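Local coordinates for periplasmic binding protein (Veillonella parvula, PDB 4N01) that is a periplasmic solute-binding protein that probably captures its ligand in the cleft between two alpha/beta lobes and delivers it to a transporter, at residues F212-E217 / I267-Y272; G219-A224 / G254-V259; I307-S312 / K325-E330. All blocks are in the same frame, centred on the assembly; numbering follows the deposited sequence.

Interaction 1 (F212-E217 / I267-Y272); sequences FIYDSE and IIIADY
Phe212, Ile213 and Tyr214 lie abreast of Ile267, Ile268 and Ile269 in the two inner strands of a four-stranded parallel sheet. Ile268 N donates to Phe212 O (2.8 Å), and Tyr214 N returns a bond to Ile268 O (2.7 Å). Ile268 therefore brackets Ile213 with its own N-H and C=O, as parallel pairing requires. The ladder runs on with Ala270 N to Tyr214 O (3.1 Å). Phe212, Tyr214, Ile267 and Ile269 share one face, while Ile213 and Ile268 occupy the other. The branched isoleucines suit extended backbone: Ile267 CG2, set anti to its backbone N, lies 4.0 Å from Tyr214 CB and meets the Phe212 ring at its edge. Helix 280-290 lies against this face, Lys285 touching Tyr214 and Ile286 touching Ile269. The Tyr214 hydroxyl is bonded to Glu217 OE1 (2.8 Å), which ties the ring to the following chain.

Toward the C-terminal ends, polar side chains take over. Asp215 has CG anti to its backbone N (chi1 177°), and its OD1 meets the Tyr272 hydroxyl at the ring's edge, near the ring plane. Carboxylate and ring are turned 71° apart. The modelled distance from Asp215 OD1 to Tyr272 OH, 2.4 Å, is so short that its value is doubtful. Asp215 OD2 uses its anti lone pair for Ser216 OG (2.8 Å). A glycerol, probably from the crystallisation liquor, lies near Asp215, and a sodium ion near Tyr272. Apolar strands with polar C-terminal ends are typical of parallel alpha/beta domains, and in periplasmic binding proteins such ends commonly border the cleft.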
loop_
_atom_site.group_PDB
_atom_site.type_symbol
_atom_site.label_atom_id
_atom_site.label_comp_id
_atom_site.label_asym_id
_atom_site.label_seq_id
_atom_site.Cartn_x
_atom_site.Cartn_y
_atom_site.Cartn_z
ATOM N N PHE A 212 14.095 7.639 7.643
ATOM C CA PHE A 212 14.454 6.246 7.438
ATOM C C PHE A 212 13.240 5.415 7.813
ATOM O O PHE A 212 12.632 5.623 8.865
ATOM C CB PHE A 212 15.651 5.879 8.324
ATOM C CG PHE A 212 15.953 4.407 8.361
ATOM C CD1 PHE A 212 16.482 3.761 7.244
ATOM C CD2 PHE A 212 15.732 3.672 9.514
ATOM C CE1 PHE A 212 16.765 2.395 7.283
ATOM C CE2 PHE A 212 16.017 2.313 9.563
ATOM C CZ PHE A 212 16.531 1.674 8.445
ATOM N N ILE A 213 12.853 4.497 6.937
ATOM C CA ILE A 213 11.722 3.626 7.232
ATOM C C ILE A 213 12.214 2.302 7.825
ATOM O O ILE A 213 12.989 1.572 7.198
ATOM C CB ILE A 213 10.879 3.338 5.974
ATOM C CG1 ILE A 213 10.278 4.642 5.438
ATOM C CG2 ILE A 213 9.774 2.362 6.319
ATOM C CD1 ILE A 213 11.138 5.343 4.429
ATOM N N TYR A 214 11.753 1.993 9.031
ATOM C CA TYR A 214 12.180 0.793 9.737
ATOM C C TYR A 214 10.998 -0.171 9.773
ATOM O O TYR A 214 10.030 0.036 10.515
ATOM C CB TYR A 214 12.647 1.174 11.151
ATOM C CG TYR A 214 13.047 0.034 12.078
ATOM C CD1 TYR A 214 14.377 -0.344 12.216
ATOM C CD2 TYR A 214 12.098 -0.631 12.845
ATOM C CE1 TYR A 214 14.750 -1.366 13.080
ATOM C CE2 TYR A 214 12.462 -1.651 13.709
ATOM C CZ TYR A 214 13.787 -2.014 13.821
ATOM O OH TYR A 214 14.135 -3.024 14.683
ATOM N N ASP A 215 11.050 -1.207 8.943
ATOM C CA ASP A 215 9.973 -2.190 8.934
ATOM C C ASP A 215 10.160 -3.191 10.053
ATOM O O ASP A 215 9.220 -3.514 10.795
ATOM C CB ASP A 215 9.937 -2.943 7.612
ATOM C CG ASP A 215 8.880 -4.025 7.600
ATOM O OD1 ASP A 215 7.740 -3.739 7.173
ATOM O OD2 ASP A 215 9.176 -5.165 8.033
ATOM N N SER A 216 11.384 -3.696 10.156
ATOM C CA SER A 216 11.727 -4.730 11.115
ATOM C C SER A 216 13.231 -4.931 11.040
ATOM O O SER A 216 13.907 -4.305 10.221
ATOM C CB SER A 216 11.007 -6.028 10.766
ATOM O OG SER A 216 11.275 -6.403 9.423
ATOM N N GLU A 217 13.768 -5.797 11.887
ATOM C CA GLU A 217 15.179 -6.136 11.776
ATOM C C GLU A 217 15.409 -7.599 12.092
ATOM O O GLU A 217 14.659 -8.209 12.852
ATOM C CB GLU A 217 16.052 -5.246 12.674
ATOM C CG GLU A 217 15.913 -5.515 14.167
ATOM C CD GLU A 217 16.913 -4.723 15.005
ATOM O OE1 GLU A 217 16.827 -3.473 15.039
ATOM O OE2 GLU A 217 17.792 -5.350 15.635
ATOM N N ILE A 267 12.787 8.576 12.190
ATOM C CA ILE A 267 12.680 7.162 11.876
ATOM C C ILE A 267 11.207 6.757 11.897
ATOM O O ILE A 267 10.519 6.886 12.915
ATOM C CB ILE A 267 13.486 6.285 12.873
ATOM C CG1 ILE A 267 14.991 6.509 12.676
ATOM C CG2 ILE A 267 13.146 4.809 12.668
ATOM C CD1 ILE A 267 15.834 5.997 13.836
ATOM N N ILE A 268 10.712 6.290 10.756
ATOM C CA ILE A 268 9.317 5.917 10.636
ATOM C C ILE A 268 9.237 4.412 10.802
ATOM O O ILE A 268 9.881 3.662 10.072
ATOM C CB ILE A 268 8.764 6.323 9.247
ATOM C CG1 ILE A 268 8.796 7.850 9.089
ATOM C CG2 ILE A 268 7.348 5.803 9.057
ATOM C CD1 ILE A 268 8.627 8.330 7.621
ATOM N N ILE A 269 8.430 3.970 11.756
ATOM C CA ILE A 269 8.432 2.581 12.178
ATOM C C ILE A 269 7.093 1.932 11.856
ATOM O O ILE A 269 6.041 2.422 12.280
ATOM C CB ILE A 269 8.648 2.490 13.703
ATOM C CG1 ILE A 269 10.064 2.974 14.069
ATOM C CG2 ILE A 269 8.366 1.069 14.215
ATOM C CD1 ILE A 269 10.305 3.042 15.577
ATOM N N ALA A 270 7.128 0.825 11.123
ATOM C CA ALA A 270 5.901 0.093 10.817
ATOM C C ALA A 270 5.442 -0.720 12.029
ATOM O O ALA A 270 6.192 -1.532 12.575
ATOM C CB ALA A 270 6.099 -0.818 9.602
ATOM N N ASP A 271 4.203 -0.502 12.444
ATOM C CA ASP A 271 3.629 -1.211 13.589
ATOM C C ASP A 271 2.782 -2.397 13.098
ATOM O O ASP A 271 1.785 -2.209 12.393
ATOM C CB ASP A 271 2.794 -0.223 14.422
ATOM C CG ASP A 271 2.201 -0.844 15.678
ATOM O OD1 ASP A 271 2.309 -0.227 16.762
ATOM O OD2 ASP A 271 1.609 -1.940 15.606
ATOM N N TYR A 272 3.175 -3.612 13.477
ATOM C CA TYR A 272 2.478 -4.827 13.028
ATOM C C TYR A 272 1.522 -5.413 14.076
ATOM O O TYR A 272 1.340 -6.628 14.140
ATOM C CB TYR A 272 3.497 -5.895 12.577
ATOM C CG TYR A 272 4.095 -5.631 11.204
ATOM C CD1 TYR A 272 3.471 -6.104 10.055
ATOM C CD2 TYR A 272 5.269 -4.901 11.057
ATOM C CE1 TYR A 272 4.004 -5.864 8.794
ATOM C CE2 TYR A 272 5.811 -4.657 9.796
ATOM C CZ TYR A 272 5.172 -5.142 8.671
ATOM O OH TYR A 272 5.698 -4.911 7.415
#

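Interaction 2 (G219-A224 / G254-V259); sequences GQPFTA and GSWETV
Pro221 lies over one face of the Trp256 indole in a CH-pi contact, its CD 3.7 Å from the centroid of the five-membered ring and only 8° off the ring normal. The rest of the pyrrolidine follows the indole outward: Pro221 CB comes within 3.8 Å of Trp256 CZ2, on the six-membered ring. Proline suits this place because its rigid, puckered ring offers C-H groups, slightly polarised at CD beside the nitrogen, to the electron-rich indole. An alanine in place of Trp256 would probably leave CD, CG and CB of Pro221 without their aromatic cover and open a gap where the indole also touches Leu295 and Glu217.

Beside this CH-pi contact, Gly254 N donates an almost straight bond to Pro221 O (2.8 Å, 176°). The backbone here belongs to a small antiparallel sheet in which strand 221-224 runs between strands 216-217 and 251-253; Gly254 directly follows the last of these and leads into helix 256-262. Glycine fits at the turn-off, since a CB at this position would come tightly against Thr223 CG2. Ser255 stands at the N-cap position but makes no capping bond through its side chain. Instead its OG reaches Gln220 OE1 (3.2 Å), in the plane of the amide carbonyl; two conformers of both residues are deposited, so this link is less secure.

Farther out, Thr223 turns its CG2 methyl to Gly254 N (4.4 Å) while its OG1 is hydrogen-bonded to Ile213 O, fastening the small sheet to strand 209-214. On the helix side, Val259 packs on Phe212 of that same strand.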
loop_
_atom_site.group_PDB
_atom_site.type_symbol
_atom_site.label_atom_id
_atom_site.label_comp_id
_atom_site.label_asym_id
_atom_site.label_seq_id
_atom_site.Cartn_x
_atom_site.Cartn_y
_atom_site.Cartn_z
ATOM N N GLY A 219 19.050 -8.842 12.586
ATOM C CA GLY A 219 20.452 -8.492 12.454
ATOM C C GLY A 219 20.586 -7.164 11.728
ATOM O O GLY A 219 21.026 -6.167 12.307
ATOM N N GLN A 220 20.207 -7.157 10.452
ATOM C CA GLN A 220 20.177 -5.939 9.645
ATOM C C GLN A 220 18.759 -5.382 9.600
ATOM O O GLN A 220 17.794 -6.130 9.753
ATOM C CB GLN A 220 20.614 -6.248 8.213
ATOM C CG GLN A 220 22.095 -6.497 8.020
ATOM C CD GLN A 220 22.436 -6.694 6.557
ATOM O OE1 GLN A 220 23.050 -5.833 5.928
ATOM N NE2 GLN A 220 22.023 -7.829 6.003
ATOM N N PRO A 221 18.620 -4.066 9.381
ATOM C CA PRO A 221 17.253 -3.547 9.233
ATOM C C PRO A 221 16.671 -3.863 7.852
ATOM O O PRO A 221 17.413 -3.929 6.865
ATOM C CB PRO A 221 17.436 -2.034 9.406
ATOM C CG PRO A 221 18.806 -1.775 8.913
ATOM C CD PRO A 221 19.631 -2.994 9.282
ATOM N N PHE A 222 15.360 -4.082 7.801
ATOM C CA PHE A 222 14.629 -4.255 6.552
ATOM C C PHE A 222 13.942 -2.930 6.297
ATOM O O PHE A 222 13.241 -2.406 7.176
ATOM C CB PHE A 222 13.600 -5.371 6.735
ATOM C CG PHE A 222 12.992 -5.875 5.452
ATOM C CD1 PHE A 222 13.728 -6.669 4.581
ATOM C CD2 PHE A 222 11.668 -5.591 5.142
ATOM C CE1 PHE A 222 13.158 -7.156 3.407
ATOM C CE2 PHE A 222 11.090 -6.067 3.968
ATOM C CZ PHE A 222 11.837 -6.849 3.099
ATOM N N THR A 223 14.134 -2.377 5.104
ATOM C CA THR A 223 13.745 -0.995 4.860
ATOM C C THR A 223 13.270 -0.743 3.426
ATOM O O THR A 223 13.359 -1.621 2.567
ATOM C CB THR A 223 14.917 -0.066 5.192
ATOM O OG1 THR A 223 14.494 1.301 5.125
ATOM C CG2 THR A 223 16.061 -0.290 4.216
ATOM N N ALA A 224 12.739 0.452 3.171
ATOM C CA ALA A 224 12.262 0.784 1.831
ATOM C C ALA A 224 13.335 1.554 1.062
ATOM O O ALA A 224 14.032 2.413 1.625
ATOM C CB ALA A 224 10.965 1.596 1.909
ATOM N N GLY A 254 18.936 -3.542 4.596
ATOM C CA GLY A 254 19.932 -2.482 4.526
ATOM C C GLY A 254 21.028 -2.778 5.541
ATOM O O GLY A 254 20.981 -3.799 6.231
ATOM N N SER A 255 22.014 -1.886 5.617
ATOM C CA SER A 255 23.050 -1.958 6.639
ATOM C C SER A 255 22.891 -0.775 7.580
ATOM O O SER A 255 22.583 0.334 7.134
ATOM C CB SER A 255 24.438 -1.924 5.998
ATOM O OG SER A 255 24.729 -3.151 5.350
ATOM N N TRP A 256 23.081 -1.004 8.877
ATOM C CA TRP A 256 23.049 0.092 9.836
ATOM C C TRP A 256 24.135 1.129 9.522
ATOM O O TRP A 256 23.942 2.305 9.779
ATOM C CB TRP A 256 23.227 -0.420 11.273
ATOM C CG TRP A 256 21.998 -1.078 11.885
ATOM C CD1 TRP A 256 21.918 -2.342 12.401
ATOM C CD2 TRP A 256 20.690 -0.498 12.053
ATOM N NE1 TRP A 256 20.642 -2.584 12.874
ATOM C CE2 TRP A 256 19.873 -1.470 12.665
ATOM C CE3 TRP A 256 20.132 0.746 11.725
ATOM C CZ2 TRP A 256 18.534 -1.235 12.975
ATOM C CZ3 TRP A 256 18.800 0.975 12.030
ATOM C CH2 TRP A 256 18.018 -0.008 12.647
ATOM N N GLU A 257 25.269 0.684 8.983
ATOM C CA GLU A 257 26.348 1.606 8.590
ATOM C C GLU A 257 25.820 2.682 7.656
ATOM O O GLU A 257 26.160 3.858 7.791
ATOM C CB GLU A 257 27.510 0.863 7.918
ATOM C CG GLU A 257 28.392 0.110 8.896
ATOM C CD GLU A 257 27.706 -1.118 9.477
ATOM O OE1 GLU A 257 26.797 -1.669 8.811
ATOM O OE2 GLU A 257 28.069 -1.530 10.605
ATOM N N THR A 258 24.960 2.272 6.730
ATOM C CA THR A 258 24.425 3.187 5.741
ATOM C C THR A 258 23.468 4.175 6.405
ATOM O O THR A 258 23.496 5.376 6.120
ATOM C CB THR A 258 23.698 2.415 4.627
ATOM O OG1 THR A 258 24.629 1.525 3.996
ATOM C CG2 THR A 258 23.153 3.384 3.589
ATOM N N VAL A 259 22.629 3.669 7.302
ATOM C CA VAL A 259 21.691 4.524 8.021
ATOM C C VAL A 259 22.445 5.540 8.875
ATOM O O VAL A 259 22.098 6.724 8.914
ATOM C CB VAL A 259 20.790 3.685 8.925
ATOM C CG1 VAL A 259 19.745 4.572 9.610
ATOM C CG2 VAL A 259 20.128 2.574 8.103
#

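Interaction 3 (I307-S312 / K325-E330); sequences IRVKLS and KRLAEE
Arg326 leaves its helix with CG anti to the backbone N (chi1 -171°) and CD anti to CA, then bends at chi3 (84°), which swings NE off the line of the extended chain. The guanidinium is met at its edge by Arg308 O, in plane, and NH2 donates to that oxygen (3.1 Å, N-H...O angle 149°). A water joins the same edge. It accepts from Arg326 NE at 2.7 Å and donates to Arg308 O, also at 2.7 Å, and to Glu330 OE1. Arg308 O accepts from two donors, Arg326 NH2 and the water.

Beneath this polar group lies an apolar one. Leu327 presents CD2 to two branched residues of strand 306-309: Ile307 CG2 at 3.5 Å, a tight carbon contact, and Val309 CG1 at 3.8 Å. Ile307 and Val309 give compact methyls suited to the strand, and the longer leucine carries its methyl from the helix to both. Glu330 slides past Ile307 in the opposite direction, its OE1 3.5 Å from CG2. Helix segment 325-330 runs nearly antiparallel to strand 307-309, their axes 10.0 Å apart at closest approach, as a helix laid on a sheet in an alpha/beta fold.

Strand 306-309 is one of the two edge strands of its sheet. Ile307 and Val309 bond to strand 266-270, whereas Arg308 O finds its partners in the arginine and the water. Arg326 NH1 makes a salt bridge to Glu313, so its charge is probably offset in part by this carboxylate and the water-linked Glu330, despite the nearby guanidinium of Arg308, which is paired with Asp271.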
loop_
_atom_site.group_PDB
_atom_site.type_symbol
_atom_site.label_atom_id
_atom_site.label_comp_id
_atom_site.label_asym_id
_atom_site.label_seq_id
_atom_site.Cartn_x
_atom_site.Cartn_y
_atom_site.Cartn_z
ATOM N N ILE A 307 8.301 7.841 14.503
ATOM C CA ILE A 307 6.971 8.060 13.944
ATOM C C ILE A 307 6.315 6.736 13.564
ATOM O O ILE A 307 6.907 5.905 12.876
ATOM C CB ILE A 307 7.062 8.954 12.709
ATOM C CG1 ILE A 307 7.551 10.338 13.131
ATOM C CG2 ILE A 307 5.710 9.078 12.016
ATOM C CD1 ILE A 307 7.714 11.257 12.000
ATOM N N ARG A 308 5.092 6.540 14.030
ATOM C CA ARG A 308 4.386 5.268 13.855
ATOM C C ARG A 308 3.554 5.270 12.586
ATOM O O ARG A 308 2.816 6.224 12.336
ATOM C CB ARG A 308 3.461 5.056 15.050
ATOM C CG ARG A 308 2.692 3.746 15.050
ATOM C CD ARG A 308 1.758 3.718 16.236
ATOM N NE ARG A 308 1.068 2.437 16.375
ATOM C CZ ARG A 308 -0.027 2.113 15.701
ATOM N NH1 ARG A 308 -0.536 2.977 14.834
ATOM N NH2 ARG A 308 -0.609 0.932 15.889
ATOM N N VAL A 309 3.657 4.215 11.781
ATOM C CA VAL A 309 2.726 4.042 10.660
ATOM C C VAL A 309 2.269 2.602 10.579
ATOM O O VAL A 309 2.906 1.710 11.140
ATOM C CB VAL A 309 3.366 4.386 9.289
ATOM C CG1 VAL A 309 3.791 5.850 9.229
ATOM C CG2 VAL A 309 4.549 3.444 8.983
ATOM N N LYS A 310 1.163 2.381 9.878
ATOM C CA LYS A 310 0.806 1.046 9.426
ATOM C C LYS A 310 1.328 0.909 8.010
ATOM O O LYS A 310 1.368 1.889 7.263
ATOM C CB LYS A 310 -0.707 0.858 9.421
ATOM C CG LYS A 310 -1.352 1.061 10.785
ATOM C CD LYS A 310 -0.858 0.025 11.780
ATOM C CE LYS A 310 -1.430 -1.346 11.443
ATOM N NZ LYS A 310 -0.961 -2.404 12.405
ATOM N N LEU A 311 1.716 -0.304 7.636
ATOM C CA LEU A 311 2.232 -0.553 6.289
ATOM C C LEU A 311 1.194 -0.169 5.227
ATOM O O LEU A 311 1.554 0.295 4.145
ATOM C CB LEU A 311 2.614 -2.026 6.153
ATOM C CG LEU A 311 3.373 -2.434 4.894
ATOM C CD1 LEU A 311 4.749 -1.792 4.888
ATOM C CD2 LEU A 311 3.470 -3.954 4.807
ATOM N N SER A 312 -0.084 -0.351 5.546
ATOM C CA SER A 312 -1.177 -0.008 4.630
ATOM C C SER A 312 -1.213 1.480 4.279
ATOM O O SER A 312 -1.773 1.867 3.249
ATOM C CB SER A 312 -2.514 -0.402 5.237
ATOM O OG SER A 312 -2.772 0.379 6.393
ATOM N N LYS A 325 -1.206 13.488 5.609
ATOM C CA LYS A 325 -1.648 14.623 6.414
ATOM C C LYS A 325 -1.071 14.522 7.830
ATOM O O LYS A 325 -0.467 15.473 8.346
ATOM C CB LYS A 325 -3.171 14.665 6.463
ATOM C CG LYS A 325 -3.756 15.906 7.095
ATOM C CD LYS A 325 -5.278 15.933 6.894
ATOM C CE LYS A 325 -5.904 17.214 7.414
ATOM N NZ LYS A 325 -5.774 17.359 8.887
ATOM N N ARG A 326 -1.248 13.359 8.451
ATOM C CA ARG A 326 -0.753 13.127 9.810
ATOM C C ARG A 326 0.768 13.197 9.868
ATOM O O ARG A 326 1.334 13.792 10.793
ATOM C CB ARG A 326 -1.235 11.770 10.326
ATOM C CG ARG A 326 -0.955 11.526 11.802
ATOM C CD ARG A 326 -1.448 10.138 12.238
ATOM N NE ARG A 326 -0.473 9.089 11.940
ATOM C CZ ARG A 326 -0.646 8.124 11.039
ATOM N NH1 ARG A 326 -1.775 8.052 10.337
ATOM N NH2 ARG A 326 0.312 7.217 10.856
ATOM N N LEU A 327 1.429 12.594 8.882
ATOM C CA LEU A 327 2.883 12.534 8.867
ATOM C C LEU A 327 3.453 13.931 8.687
ATOM O O LEU A 327 4.441 14.279 9.326
ATOM C CB LEU A 327 3.382 11.610 7.747
ATOM C CG LEU A 327 3.138 10.109 7.942
ATOM C CD1 LEU A 327 3.486 9.314 6.689
ATOM C CD2 LEU A 327 3.960 9.613 9.081
ATOM N N ALA A 328 2.804 14.740 7.844
ATOM C CA ALA A 328 3.240 16.114 7.628
ATOM C C ALA A 328 3.164 16.910 8.924
ATOM O O ALA A 328 4.008 17.771 9.198
ATOM C CB ALA A 328 2.393 16.781 6.546
ATOM N N GLU A 329 2.154 16.625 9.734
ATOM C CA GLU A 329 1.979 17.382 10.960
ATOM C C GLU A 329 3.054 16.962 11.948
ATOM O O GLU A 329 3.666 17.801 12.616
ATOM C CB GLU A 329 0.572 17.175 11.533
ATOM C CG GLU A 329 -0.520 17.766 10.646
ATOM C CD GLU A 329 -1.903 17.665 11.253
ATOM O OE1 GLU A 329 -2.099 16.836 12.171
ATOM O OE2 GLU A 329 -2.798 18.421 10.809
ATOM N N GLU A 330 3.311 15.664 12.008
ATOM C CA GLU A 330 4.284 15.136 12.956
ATOM C C GLU A 330 5.732 15.483 12.601
ATOM O O GLU A 330 6.535 15.763 13.491
ATOM C CB GLU A 330 4.083 13.622 13.133
ATOM C CG GLU A 330 2.842 13.282 13.979
ATOM C CD GLU A 330 2.475 11.804 13.974
ATOM O OE1 GLU A 330 3.116 11.031 13.233
ATOM O OE2 GLU A 330 1.532 11.417 14.702
HETATM O O HOH W 1 1.921 8.661 13.164
#

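Interactions 1 and 3 meet in one parallel sheet, where strand 266-270 lies between strands 209-214 and 306-309; their centres are 11 Å apart, and Ile269 N is probably bonded to Ile307 O. Interaction 2 is also centred 11 Å from interaction 1 and is nested along the chain inside the loop that interaction 1 closes. Its strand 221-224 pairs with strand 216-217, which follows strand 209-214 in the chain. Interactions 2 and 3 do not touch, their centres being 21 Å apart. Interaction 3 follows both in sequence. Together they run from the small sheet through the central strands to helix 320-332, joining these layers into one alpha/beta lobe.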